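Local structure of dermonecrotic toxin (Pasteurella multocida, 2EBF) at residues A[52-57]-A[78-83]; A[64-69]-A[111-116]; A[88-93]-A[151-156]; A[94-99]-A[128-133]. The protein is a potent mitogen that induces bone resorption, is associated with atrophic rhinitis in pigs and deamidates host G-protein alpha subunits through its C-terminal region. All coordinates share one frame; numbering follows the deposited sequence.

Contact 1. Residues A[52-57]-A[78-83]; sequences WTPEVL and KLQRIH
H83, near the end of helix 70-84, reaches the residues that open helix 54-60, two neighbouring helices of the helical bundle of the membrane localization domain. Its ring donates from NE2 to the carbonyl oxygen of W52 at 2.8 Å. The bond is moderately bent at nitrogen (148°), and the donor stands above the carbonyl plane. T53, the N-cap residue, then lays its methyl over one face of the imidazole: CG2 is 4.0 Å from the ring centroid, a CH-pi contact. That methyl lies beside the backbone N because OG1 occupies the position between N and the carbonyl carbon (chi1 57°), and the ring is thus held both by its NE2 and across a face. L79 works deeper in. Its CD1 nestles against the P54 nitrogen and also meets CB of L57, whose own side chain continues onto A117 and L121 of helix 115-129. W52 turns away, with its indole packed on E120 and Q124 of that same helix. The flank is closed by P54, whose ring crosses the Q80 side chain at about a right angle, its CG 3.7 Å from the backbone N of Q80.

Contact 2. Residues A[64-69]-A[111-116]; sequences IGKPIG and SSERLN
K66 lays its aliphatic chain across the guanidinium of R114, the largest side-chain contact where loop 64-69 meets the turn 111-116. CD lies over one face of the group, 3.5 Å from R114 NH2, and the whole lysine is drawn out straight from a CG placed opposite its own nitrogen (chi1 -161°). This extension carries the charged end past the arginine, toward S112 and E113. The ionic terms are loose. K66 NZ forms a long salt bridge to E113 OE2 at 3.7 Å and a weak hydrogen bond to Q109, while R114 NE lies 4.2 Å from the same ammonium, a proximity of like charges that the acidic side chain probably eases. These two connections, after helix 54-60 and after helix 88-108, close the same end of the helical bundle of the membrane localization domain; the centre of the contact lies about 42 Å from the centre of the chain. In related toxins such a tip is the part that meets the membrane, and a comparable role here is plausible. Hydrogen bonding settles the arginine. Its NH1 donates to A61 O and to a water at 2.8 Å, and that water in turn donates to K66 O, also over 2.8 Å, so the loop is gripped through its backbone. P67 O sits at the guanidinium edge, 3.2 Å from R114 NH2, but the angle is too poor for a bond. S112 OG, bonded to Y105 OH as well, accepts from R114 N at 3.2 Å, a nearly straight capping bond (160°) within the type I turn S112 to L115.

Contact 3. Residues A[88-93]-A[151-156]; sequences LDERQG and AARFLL
The guanidinium of R153 meets the carboxylate of D89 at its edge, though tilted out of both planes, while E90 CG and G93 CA approach it obliquely. The two planes are turned 37° apart. OD2 is used on its anti side and receives NH2 at 2.8 Å in a salt bridge; NE adds a weak bond to the same oxygen and another, 3.2 Å long, to the D89 carbonyl O. E90 runs alongside the arginine in the same direction, its CG 3.5 Å from NH2, but its carboxylate stands almost perpendicular to the guanidinium. R153 acts as a knob in a hole formed by D89, E90, Q92 and G93, a knobs-into-holes fit between helix 88-108 of the membrane localization bundle and helix 151-164; the axes of the two short segments approach to 9.5 Å, their directions 137° apart. The chain is fully extended: all four torsions are straight, with CG opposite the backbone N (chi1 -179°), and the methylenes pass over the backbone of G93, where CD comes within 3.6 Å of CA. Q92, bent at chi2, packs against the arginine stem beside G93, and its end also lies near L156. D89 OD1 is taken up by R157 in a second salt bridge. Shared between two arginines and lying in the first turn of its own helix, the carboxylate would probably be stabilised as an anion, and it probably offsets the closeness of the R153 and R157 guanidinium groups.

Contact 4. Residues A[94-99]-A[128-133]; sequences LMHELM and ALYLPE
H96 NE2 and Y130 OH are joined by a hydrogen bond of 2.8 Å, fairly straight at 158°, that links helix 88-108 to the residue just past the end of helix 115-129. The side chains come from opposite directions and the rings meet rim to rim, their planes 74° apart. Over one face of the imidazole lies the CD2 methyl of L129, 4.1 Å from the centroid in a CH-pi contact. L129 is the wedge of this part of the helical bundle of the membrane localization domain. Its CD2 meets M99 CE tip to tip at 3.4 Å, and its CD1 is pressed as closely by M95 CE. M95 slides past L129 in the opposite direction, and its last bend (chi3 78°) turns the methyl toward A128, so that it also touches A128 CB at 3.4 Å. Such carbon distances are tighter than usual, a sign of closely fitted packing. L156 and A152 of helix 151-164 pack onto the H96 ring, and L142 lies against both rings. Within this mostly apolar surrounding the hydroxyl and NE2 satisfy one another, while H96 ND1 makes a weak bond to Q92 O; together they probably fix how the imidazole is turned.

How the contacts relate
The four contacts run from the tip of one helical bundle to its junction with the following helices. Contact 4 is the buried one, built on tightly meshed methyl groups around a single polar pair. Contact 3, only about 8 Å away between centres, uses the preceding turns of helix 88-108 and is ionic where contact 4 is apolar; Q92 and L156 pack directly on L129, H96 and Y130. Contact 1 is partly buried and mixes a backbone-directed bond with leucine packing; it touches contact 4 through the K78-E97 salt bridge and I82. Contact 2, sharing helix 115-129 with contact 4, lies at the exposed end and relies on a bridging water and one long salt bridge.

Contact 1. Residues A[52-57]-A[78-83]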
loop_
_atom_site.group_PDB
_atom_site.type_symbol
_atom_site.label_atom_id
_atom_site.label_comp_id
_atom_site.label_asym_id
_atom_site.label_seq_id
_atom_site.Cartn_x
_atom_site.Cartn_y
_atom_site.Cartn_z
ATOM N N TRP A 52 26.166 8.337 18.059
ATOM C CA TRP A 52 26.551 8.357 19.462
ATOM C C TRP A 52 25.689 7.415 20.280
ATOM O O TRP A 52 24.490 7.264 20.015
ATOM C CB TRP A 52 26.375 9.752 20.057
ATOM C CG TRP A 52 27.372 10.795 19.651
ATOM C CD1 TRP A 52 28.632 10.608 19.134
ATOM C CD2 TRP A 52 27.198 12.208 19.782
ATOM N NE1 TRP A 52 29.239 11.833 18.919
ATOM C CE2 TRP A 52 28.378 12.826 19.310
ATOM C CE3 TRP A 52 26.148 13.015 20.254
ATOM C CZ2 TRP A 52 28.540 14.213 19.293
ATOM C CZ3 TRP A 52 26.306 14.392 20.230
ATOM C CH2 TRP A 52 27.497 14.976 19.749
ATOM N N THR A 53 26.313 6.782 21.269
ATOM C CA THR A 53 25.593 6.012 22.283
ATOM C C THR A 53 25.089 6.977 23.361
ATOM O O THR A 53 25.550 8.113 23.414
ATOM C CB THR A 53 26.519 4.988 22.944
ATOM O OG1 THR A 53 27.649 5.670 23.517
ATOM C CG2 THR A 53 26.991 3.955 21.912
ATOM N N PRO A 54 24.137 6.537 24.217
ATOM C CA PRO A 54 23.621 7.394 25.297
ATOM C C PRO A 54 24.689 7.962 26.241
ATOM O O PRO A 54 24.584 9.123 26.641
ATOM C CB PRO A 54 22.667 6.458 26.066
ATOM C CG PRO A 54 22.225 5.479 25.063
ATOM C CD PRO A 54 23.447 5.236 24.195
ATOM N N GLU A 55 25.703 7.166 26.595
ATOM C CA GLU A 55 26.786 7.662 27.470
ATOM C C GLU A 55 27.536 8.816 26.828
ATOM O O GLU A 55 27.886 9.789 27.492
ATOM C CB GLU A 55 27.784 6.559 27.839
ATOM C CG GLU A 55 27.250 5.474 28.771
ATOM C CD GLU A 55 26.786 5.978 30.134
ATOM O OE1 GLU A 55 27.287 7.007 30.643
ATOM O OE2 GLU A 55 25.909 5.312 30.714
ATOM N N VAL A 56 27.777 8.711 25.531
ATOM C CA VAL A 56 28.460 9.773 24.818
ATOM C C VAL A 56 27.579 11.040 24.782
ATOM O O VAL A 56 28.053 12.149 25.061
ATOM C CB VAL A 56 28.880 9.305 23.408
ATOM C CG1 VAL A 56 29.195 10.481 22.526
ATOM C CG2 VAL A 56 30.085 8.377 23.498
ATOM N N LEU A 57 26.299 10.860 24.465
ATOM C CA LEU A 57 25.344 11.972 24.465
ATOM C C LEU A 57 25.324 12.708 25.804
ATOM O O LEU A 57 25.312 13.941 25.834
ATOM C CB LEU A 57 23.930 11.473 24.161
ATOM C CG LEU A 57 22.977 12.322 23.297
ATOM C CD1 LEU A 57 21.538 12.195 23.784
ATOM C CD2 LEU A 57 23.374 13.791 23.109
ATOM N N LYS A 78 15.202 6.693 23.989
ATOM C CA LYS A 78 15.056 6.311 22.583
ATOM C C LYS A 78 16.406 5.987 21.929
ATOM O O LYS A 78 16.508 5.054 21.130
ATOM C CB LYS A 78 14.307 7.384 21.782
ATOM C CG LYS A 78 13.993 6.934 20.349
ATOM C CD LYS A 78 12.557 7.190 19.943
ATOM C CE LYS A 78 11.590 6.648 20.966
ATOM N NZ LYS A 78 10.244 6.329 20.435
ATOM N N LEU A 79 17.436 6.752 22.267
ATOM C CA LEU A 79 18.772 6.471 21.742
ATOM C C LEU A 79 19.219 5.074 22.191
ATOM O O LEU A 79 19.784 4.310 21.406
ATOM C CB LEU A 79 19.777 7.510 22.230
ATOM C CG LEU A 79 20.840 8.063 21.265
ATOM C CD1 LEU A 79 22.071 8.513 22.022
ATOM C CD2 LEU A 79 21.182 7.150 20.081
ATOM N N GLN A 80 18.948 4.738 23.449
ATOM C CA GLN A 80 19.300 3.421 23.960
ATOM C C GLN A 80 18.569 2.308 23.215
ATOM O O GLN A 80 19.188 1.314 22.846
ATOM C CB GLN A 80 19.065 3.311 25.467
ATOM C CG GLN A 80 19.612 2.009 26.051
ATOM C CD GLN A 80 21.106 1.825 25.793
ATOM O OE1 GLN A 80 21.510 1.000 24.968
ATOM N NE2 GLN A 80 21.932 2.607 26.484
ATOM N N ARG A 81 17.266 2.488 22.991
ATOM C CA ARG A 81 16.465 1.517 22.237
ATOM C C ARG A 81 17.018 1.292 20.832
ATOM O O ARG A 81 17.006 0.166 20.339
ATOM C CB ARG A 81 14.991 1.937 22.155
ATOM C CG ARG A 81 14.187 1.704 23.433
ATOM C CD ARG A 81 12.668 1.782 23.168
ATOM N NE ARG A 81 12.186 0.651 22.363
ATOM C CZ ARG A 81 11.038 0.617 21.679
ATOM N NH1 ARG A 81 10.200 1.655 21.672
ATOM N NH2 ARG A 81 10.728 -0.470 20.982
ATOM N N ILE A 82 17.489 2.363 20.187
ATOM C CA ILE A 82 18.077 2.270 18.847
ATOM C C ILE A 82 19.297 1.354 18.863
ATOM O O ILE A 82 19.405 0.432 18.045
ATOM C CB ILE A 82 18.438 3.674 18.297
ATOM C CG1 ILE A 82 17.156 4.412 17.910
ATOM C CG2 ILE A 82 19.386 3.595 17.082
ATOM C CD1 ILE A 82 17.282 5.893 17.977
ATOM N N HIS A 83 20.190 1.594 19.819
ATOM C CA HIS A 83 21.417 0.808 19.955
ATOM C C HIS A 83 21.170 -0.646 20.374
ATOM O O HIS A 83 21.988 -1.520 20.080
ATOM C CB HIS A 83 22.408 1.508 20.896
ATOM C CG HIS A 83 23.105 2.676 20.261
ATOM N ND1 HIS A 83 24.206 2.531 19.439
ATOM C CD2 HIS A 83 22.851 4.008 20.315
ATOM C CE1 HIS A 83 24.598 3.720 19.017
ATOM N NE2 HIS A 83 23.799 4.635 19.540
#

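Contact 2. Residues A[64-69]-A[111-116]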
loop_
_atom_site.group_PDB
_atom_site.type_symbol
_atom_site.label_atom_id
_atom_site.label_comp_id
_atom_site.label_asym_id
_atom_site.label_seq_id
_atom_site.Cartn_x
_atom_site.Cartn_y
_atom_site.Cartn_z
ATOM N N ILE A 64 25.822 22.113 33.379
ATOM C CA ILE A 64 26.301 22.085 34.777
ATOM C C ILE A 64 25.212 22.151 35.865
ATOM O O ILE A 64 25.173 21.295 36.755
ATOM C CB ILE A 64 27.424 23.143 35.023
ATOM C CG1 ILE A 64 28.722 22.709 34.326
ATOM C CG2 ILE A 64 27.674 23.352 36.521
ATOM C CD1 ILE A 64 29.791 23.800 34.211
ATOM N N GLY A 65 24.333 23.145 35.793
ATOM C CA GLY A 65 23.328 23.337 36.840
ATOM C C GLY A 65 21.962 22.753 36.529
ATOM O O GLY A 65 21.068 22.769 37.378
ATOM N N LYS A 66 21.809 22.225 35.315
ATOM C CA LYS A 66 20.519 21.772 34.803
ATOM C C LYS A 66 20.323 20.261 34.992
ATOM O O LYS A 66 21.095 19.462 34.450
ATOM C CB LYS A 66 20.405 22.139 33.320
ATOM C CG LYS A 66 18.994 22.154 32.759
ATOM C CD LYS A 66 19.008 22.544 31.285
ATOM C CE LYS A 66 17.594 22.634 30.716
ATOM N NZ LYS A 66 17.604 22.868 29.240
ATOM N N PRO A 67 19.295 19.864 35.769
ATOM C CA PRO A 67 18.957 18.442 35.865
ATOM C C PRO A 67 18.302 17.925 34.579
ATOM O O PRO A 67 17.815 18.716 33.763
ATOM C CB PRO A 67 17.970 18.389 37.034
ATOM C CG PRO A 67 17.362 19.748 37.083
ATOM C CD PRO A 67 18.415 20.705 36.604
ATOM N N ILE A 68 18.302 16.607 34.404
ATOM C CA ILE A 68 17.714 15.984 33.221
ATOM C C ILE A 68 16.182 16.048 33.272
ATOM O O ILE A 68 15.545 15.394 34.106
ATOM C CB ILE A 68 18.234 14.524 33.026
ATOM C CG1 ILE A 68 19.748 14.540 32.766
ATOM C CG2 ILE A 68 17.463 13.797 31.904
ATOM C CD1 ILE A 68 20.399 13.167 32.635
ATOM N N GLY A 69 15.611 16.851 32.374
ATOM C CA GLY A 69 14.158 16.980 32.235
ATOM C C GLY A 69 13.530 15.808 31.497
ATOM O O GLY A 69 14.229 14.897 31.052
ATOM N N SER A 111 16.648 28.011 22.867
ATOM C CA SER A 111 17.825 28.546 23.543
ATOM C C SER A 111 18.510 27.498 24.422
ATOM O O SER A 111 19.419 27.824 25.192
ATOM C CB SER A 111 17.450 29.774 24.374
ATOM O OG SER A 111 16.724 29.392 25.532
ATOM N N SER A 112 18.081 26.245 24.305
ATOM C CA SER A 112 18.667 25.192 25.112
ATOM C C SER A 112 20.128 25.020 24.748
ATOM O O SER A 112 20.496 24.969 23.571
ATOM C CB SER A 112 17.920 23.869 24.963
ATOM O OG SER A 112 18.583 22.852 25.694
ATOM N N GLU A 113 20.958 24.953 25.780
ATOM C CA GLU A 113 22.383 24.720 25.615
ATOM C C GLU A 113 22.694 23.258 25.236
ATOM O O GLU A 113 23.842 22.917 24.964
ATOM C CB GLU A 113 23.148 25.186 26.864
ATOM C CG GLU A 113 22.543 24.760 28.214
ATOM C CD GLU A 113 21.366 25.623 28.718
ATOM O OE1 GLU A 113 21.598 26.523 29.571
ATOM O OE2 GLU A 113 20.208 25.383 28.292
ATOM N N ARG A 114 21.664 22.407 25.204
ATOM C CA ARG A 114 21.804 21.015 24.745
ATOM C C ARG A 114 21.693 20.888 23.227
ATOM O O ARG A 114 21.953 19.822 22.668
ATOM C CB ARG A 114 20.735 20.123 25.369
ATOM C CG ARG A 114 20.701 20.106 26.879
ATOM C CD ARG A 114 19.903 18.904 27.332
ATOM N NE ARG A 114 19.324 19.046 28.663
ATOM C CZ ARG A 114 19.992 18.918 29.811
ATOM N NH1 ARG A 114 21.298 18.668 29.820
ATOM N NH2 ARG A 114 19.346 19.051 30.962
ATOM N N LEU A 115 21.297 21.970 22.565
ATOM C CA LEU A 115 21.002 21.929 21.132
ATOM C C LEU A 115 22.167 21.590 20.204
ATOM O O LEU A 115 21.963 20.917 19.197
ATOM C CB LEU A 115 20.301 23.211 20.671
ATOM C CG LEU A 115 18.779 23.167 20.808
ATOM C CD1 LEU A 115 18.163 24.485 20.346
ATOM C CD2 LEU A 115 18.200 21.998 20.019
ATOM N N ASN A 116 23.377 22.044 20.520
ATOM C CA ASN A 116 24.546 21.649 19.727
ATOM C C ASN A 116 24.682 20.124 19.634
ATOM O O ASN A 116 24.876 19.576 18.543
ATOM C CB ASN A 116 25.842 22.261 20.286
ATOM C CG ASN A 116 26.059 23.698 19.846
ATOM O OD1 ASN A 116 25.235 24.284 19.138
ATOM N ND2 ASN A 116 27.179 24.277 20.269
HETATM O O HOH W 1 22.629 18.428 32.290
#

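Contact 3. Residues A[88-93]-A[151-156]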
loop_
_atom_site.group_PDB
_atom_site.type_symbol
_atom_site.label_atom_id
_atom_site.label_comp_id
_atom_site.label_asym_id
_atom_site.label_seq_id
_atom_site.Cartn_x
_atom_site.Cartn_y
_atom_site.Cartn_z
ATOM N N LEU A 88 16.211 -4.539 11.936
ATOM C CA LEU A 88 16.646 -3.353 11.209
ATOM C C LEU A 88 15.507 -2.409 10.836
ATOM O O LEU A 88 15.686 -1.188 10.861
ATOM C CB LEU A 88 17.434 -3.758 9.960
ATOM C CG LEU A 88 18.963 -3.916 10.085
ATOM C CD1 LEU A 88 19.473 -4.266 11.491
ATOM C CD2 LEU A 88 19.486 -4.894 9.048
ATOM N N ASP A 89 14.355 -2.972 10.475
ATOM C CA ASP A 89 13.173 -2.155 10.161
ATOM C C ASP A 89 12.687 -1.380 11.384
ATOM O O ASP A 89 12.251 -0.222 11.274
ATOM C CB ASP A 89 12.035 -3.016 9.595
ATOM C CG ASP A 89 10.895 -2.172 9.052
ATOM O OD1 ASP A 89 11.005 -1.663 7.910
ATOM O OD2 ASP A 89 9.897 -2.008 9.772
ATOM N N GLU A 90 12.743 -2.021 12.553
ATOM C CA GLU A 90 12.414 -1.345 13.790
ATOM C C GLU A 90 13.469 -0.303 14.150
ATOM O O GLU A 90 13.133 0.810 14.568
ATOM C CB GLU A 90 12.238 -2.361 14.929
ATOM C CG GLU A 90 10.965 -3.164 14.776
ATOM C CD GLU A 90 10.785 -4.201 15.864
ATOM O OE1 GLU A 90 11.539 -4.169 16.866
ATOM O OE2 GLU A 90 9.885 -5.051 15.710
ATOM N N ARG A 91 14.742 -0.672 13.990
ATOM C CA ARG A 91 15.859 0.248 14.212
ATOM C C ARG A 91 15.684 1.557 13.428
ATOM O O ARG A 91 15.774 2.649 14.005
ATOM C CB ARG A 91 17.203 -0.396 13.842
ATOM C CG ARG A 91 18.398 0.447 14.261
ATOM C CD ARG A 91 19.710 -0.140 13.783
ATOM N NE ARG A 91 20.061 -1.356 14.517
ATOM C CZ ARG A 91 21.115 -2.114 14.229
ATOM N NH1 ARG A 91 21.924 -1.784 13.226
ATOM N NH2 ARG A 91 21.354 -3.211 14.930
ATOM N N GLN A 92 15.432 1.464 12.124
ATOM C CA GLN A 92 15.268 2.703 11.339
ATOM C C GLN A 92 14.002 3.452 11.764
ATOM O O GLN A 92 13.982 4.678 11.757
ATOM C CB GLN A 92 15.360 2.483 9.821
ATOM C CG GLN A 92 14.260 1.641 9.147
ATOM C CD GLN A 92 13.166 2.464 8.455
ATOM O OE1 GLN A 92 12.491 1.974 7.538
ATOM N NE2 GLN A 92 12.959 3.685 8.909
ATOM N N GLY A 93 12.965 2.713 12.156
ATOM C CA GLY A 93 11.731 3.329 12.686
ATOM C C GLY A 93 11.999 4.162 13.922
ATOM O O GLY A 93 11.543 5.295 14.016
ATOM N N ALA A 151 5.206 7.450 8.674
ATOM C CA ALA A 151 5.344 7.759 7.236
ATOM C C ALA A 151 6.785 7.592 6.739
ATOM O O ALA A 151 7.043 6.852 5.782
ATOM C CB ALA A 151 4.816 9.160 6.933
ATOM N N ALA A 152 7.728 8.270 7.391
ATOM C CA ALA A 152 9.137 8.154 7.000
ATOM C C ALA A 152 9.644 6.715 7.070
ATOM O O ALA A 152 10.371 6.256 6.186
ATOM C CB ALA A 152 10.012 9.074 7.844
ATOM N N ARG A 153 9.270 6.004 8.130
ATOM C CA ARG A 153 9.659 4.610 8.278
ATOM C C ARG A 153 9.171 3.763 7.107
ATOM O O ARG A 153 9.929 2.983 6.536
ATOM C CB ARG A 153 9.088 4.049 9.575
ATOM C CG ARG A 153 9.472 2.594 9.817
ATOM C CD ARG A 153 8.793 2.049 11.075
ATOM N NE ARG A 153 9.185 0.654 11.288
ATOM C CZ ARG A 153 8.674 -0.137 12.231
ATOM N NH1 ARG A 153 7.743 0.322 13.051
ATOM N NH2 ARG A 153 9.089 -1.390 12.344
ATOM N N PHE A 154 7.895 3.923 6.762
ATOM C CA PHE A 154 7.283 3.180 5.676
ATOM C C PHE A 154 7.937 3.549 4.346
ATOM O O PHE A 154 8.269 2.681 3.541
ATOM C CB PHE A 154 5.779 3.481 5.612
ATOM C CG PHE A 154 5.101 2.907 4.402
ATOM C CD1 PHE A 154 4.476 1.668 4.464
ATOM C CD2 PHE A 154 5.107 3.598 3.190
ATOM C CE1 PHE A 154 3.858 1.129 3.339
ATOM C CE2 PHE A 154 4.491 3.066 2.057
ATOM C CZ PHE A 154 3.873 1.838 2.131
ATOM N N LEU A 155 8.125 4.843 4.132
ATOM C CA LEU A 155 8.675 5.299 2.866
ATOM C C LEU A 155 10.124 4.874 2.667
ATOM O O LEU A 155 10.487 4.484 1.564
ATOM C CB LEU A 155 8.497 6.805 2.698
ATOM C CG LEU A 155 7.041 7.262 2.530
ATOM C CD1 LEU A 155 6.958 8.754 2.773
ATOM C CD2 LEU A 155 6.433 6.876 1.159
ATOM N N LEU A 156 10.946 4.937 3.713
ATOM C CA LEU A 156 12.347 4.482 3.579
ATOM C C LEU A 156 12.428 2.966 3.380
ATOM O O LEU A 156 13.245 2.482 2.610
ATOM C CB LEU A 156 13.223 4.927 4.758
ATOM C CG LEU A 156 14.703 4.535 4.651
ATOM C CD1 LEU A 156 15.364 5.207 3.439
ATOM C CD2 LEU A 156 15.404 4.963 5.900
#

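Contact 4. Residues A[94-99]-A[128-133]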
loop_
_atom_site.group_PDB
_atom_site.type_symbol
_atom_site.label_atom_id
_atom_site.label_comp_id
_atom_site.label_asym_id
_atom_site.label_seq_id
_atom_site.Cartn_x
_atom_site.Cartn_y
_atom_site.Cartn_z
ATOM N N LEU A 94 12.723 3.584 14.878
ATOM C CA LEU A 94 13.141 4.286 16.093
ATOM C C LEU A 94 14.022 5.505 15.818
ATOM O O LEU A 94 13.901 6.538 16.491
ATOM C CB LEU A 94 13.876 3.320 17.022
ATOM C CG LEU A 94 13.000 2.240 17.661
ATOM C CD1 LEU A 94 13.870 1.104 18.199
ATOM C CD2 LEU A 94 12.096 2.813 18.762
ATOM N N MET A 95 14.922 5.367 14.852
ATOM C CA MET A 95 15.770 6.491 14.428
ATOM C C MET A 95 14.961 7.671 13.922
ATOM O O MET A 95 15.210 8.808 14.321
ATOM C CB MET A 95 16.782 6.029 13.391
ATOM C CG MET A 95 17.865 5.187 14.029
ATOM S SD MET A 95 18.787 4.176 12.879
ATOM C CE MET A 95 19.898 5.395 12.162
ATOM N N HIS A 96 13.970 7.403 13.078
ATOM C CA HIS A 96 13.068 8.471 12.622
ATOM C C HIS A 96 12.298 9.105 13.795
ATOM O O HIS A 96 12.133 10.318 13.836
ATOM C CB HIS A 96 12.090 7.961 11.557
ATOM C CG HIS A 96 12.693 7.788 10.189
ATOM N ND1 HIS A 96 12.897 6.550 9.620
ATOM C CD2 HIS A 96 13.090 8.695 9.260
ATOM C CE1 HIS A 96 13.401 6.699 8.404
ATOM N NE2 HIS A 96 13.536 7.990 8.166
ATOM N N GLU A 97 11.842 8.282 14.744
ATOM C CA GLU A 97 11.181 8.767 15.955
ATOM C C GLU A 97 12.088 9.703 16.758
ATOM O O GLU A 97 11.635 10.767 17.219
ATOM C CB GLU A 97 10.699 7.595 16.825
ATOM C CG GLU A 97 9.538 6.790 16.208
ATOM C CD GLU A 97 9.178 5.530 17.000
ATOM O OE1 GLU A 97 9.796 5.272 18.039
ATOM O OE2 GLU A 97 8.269 4.789 16.577
ATOM N N LEU A 98 13.361 9.332 16.903
ATOM C CA LEU A 98 14.331 10.176 17.610
ATOM C C LEU A 98 14.523 11.508 16.903
ATOM O O LEU A 98 14.630 12.554 17.552
ATOM C CB LEU A 98 15.692 9.488 17.721
ATOM C CG LEU A 98 16.505 9.687 19.020
ATOM C CD1 LEU A 98 17.988 9.394 18.845
ATOM C CD2 LEU A 98 16.267 11.007 19.783
ATOM N N MET A 99 14.590 11.464 15.576
ATOM C CA MET A 99 14.676 12.694 14.794
ATOM C C MET A 99 13.512 13.621 15.158
ATOM O O MET A 99 13.730 14.797 15.427
ATOM C CB MET A 99 14.668 12.403 13.294
ATOM C CG MET A 99 15.924 11.735 12.731
ATOM S SD MET A 99 15.654 11.518 10.957
ATOM C CE MET A 99 17.012 10.447 10.550
ATOM N N ALA A 128 23.059 7.946 8.852
ATOM C CA ALA A 128 22.970 6.504 9.030
ATOM C C ALA A 128 21.855 5.879 8.189
ATOM O O ALA A 128 21.929 4.693 7.826
ATOM C CB ALA A 128 22.772 6.156 10.516
ATOM N N LEU A 129 20.817 6.664 7.911
ATOM C CA LEU A 129 19.635 6.195 7.179
ATOM C C LEU A 129 19.673 6.470 5.681
ATOM O O LEU A 129 19.252 5.631 4.879
ATOM C CB LEU A 129 18.405 6.880 7.744
ATOM C CG LEU A 129 17.514 6.150 8.754
ATOM C CD1 LEU A 129 18.138 4.881 9.311
ATOM C CD2 LEU A 129 17.123 7.118 9.817
ATOM N N TYR A 130 20.129 7.668 5.329
ATOM C CA TYR A 130 20.131 8.136 3.950
ATOM C C TYR A 130 21.561 8.224 3.458
ATOM O O TYR A 130 22.333 9.063 3.912
ATOM C CB TYR A 130 19.380 9.476 3.842
ATOM C CG TYR A 130 17.940 9.335 4.292
ATOM C CD1 TYR A 130 16.950 8.912 3.402
ATOM C CD2 TYR A 130 17.573 9.566 5.627
ATOM C CE1 TYR A 130 15.631 8.766 3.808
ATOM C CE2 TYR A 130 16.249 9.412 6.041
ATOM C CZ TYR A 130 15.289 9.004 5.126
ATOM O OH TYR A 130 13.987 8.822 5.530
ATOM N N LEU A 131 21.905 7.328 2.539
ATOM C CA LEU A 131 23.264 7.213 2.035
ATOM C C LEU A 131 23.491 8.387 1.065
ATOM O O LEU A 131 22.521 9.026 0.665
ATOM C CB LEU A 131 23.443 5.856 1.357
ATOM C CG LEU A 131 23.536 4.631 2.298
ATOM C CD1 LEU A 131 22.428 4.633 3.323
ATOM C CD2 LEU A 131 23.488 3.354 1.515
ATOM N N PRO A 132 24.757 8.695 0.721
ATOM C CA PRO A 132 25.022 9.852 -0.154
ATOM C C PRO A 132 24.247 9.884 -1.473
ATOM O O PRO A 132 23.915 10.970 -1.962
ATOM C CB PRO A 132 26.528 9.743 -0.426
ATOM C CG PRO A 132 27.061 9.050 0.786
ATOM C CD PRO A 132 26.011 8.030 1.125
ATOM N N GLU A 133 23.984 8.722 -2.067
ATOM C CA GLU A 133 23.282 8.674 -3.353
ATOM C C GLU A 133 21.754 8.775 -3.228
ATOM O O GLU A 133 21.034 8.674 -4.233
ATOM C CB GLU A 133 23.668 7.416 -4.123
ATOM C CG GLU A 133 23.087 6.119 -3.558
ATOM C CD GLU A 133 23.920 5.490 -2.449
ATOM O OE1 GLU A 133 24.910 6.093 -1.961
ATOM O OE2 GLU A 133 23.571 4.354 -2.069
#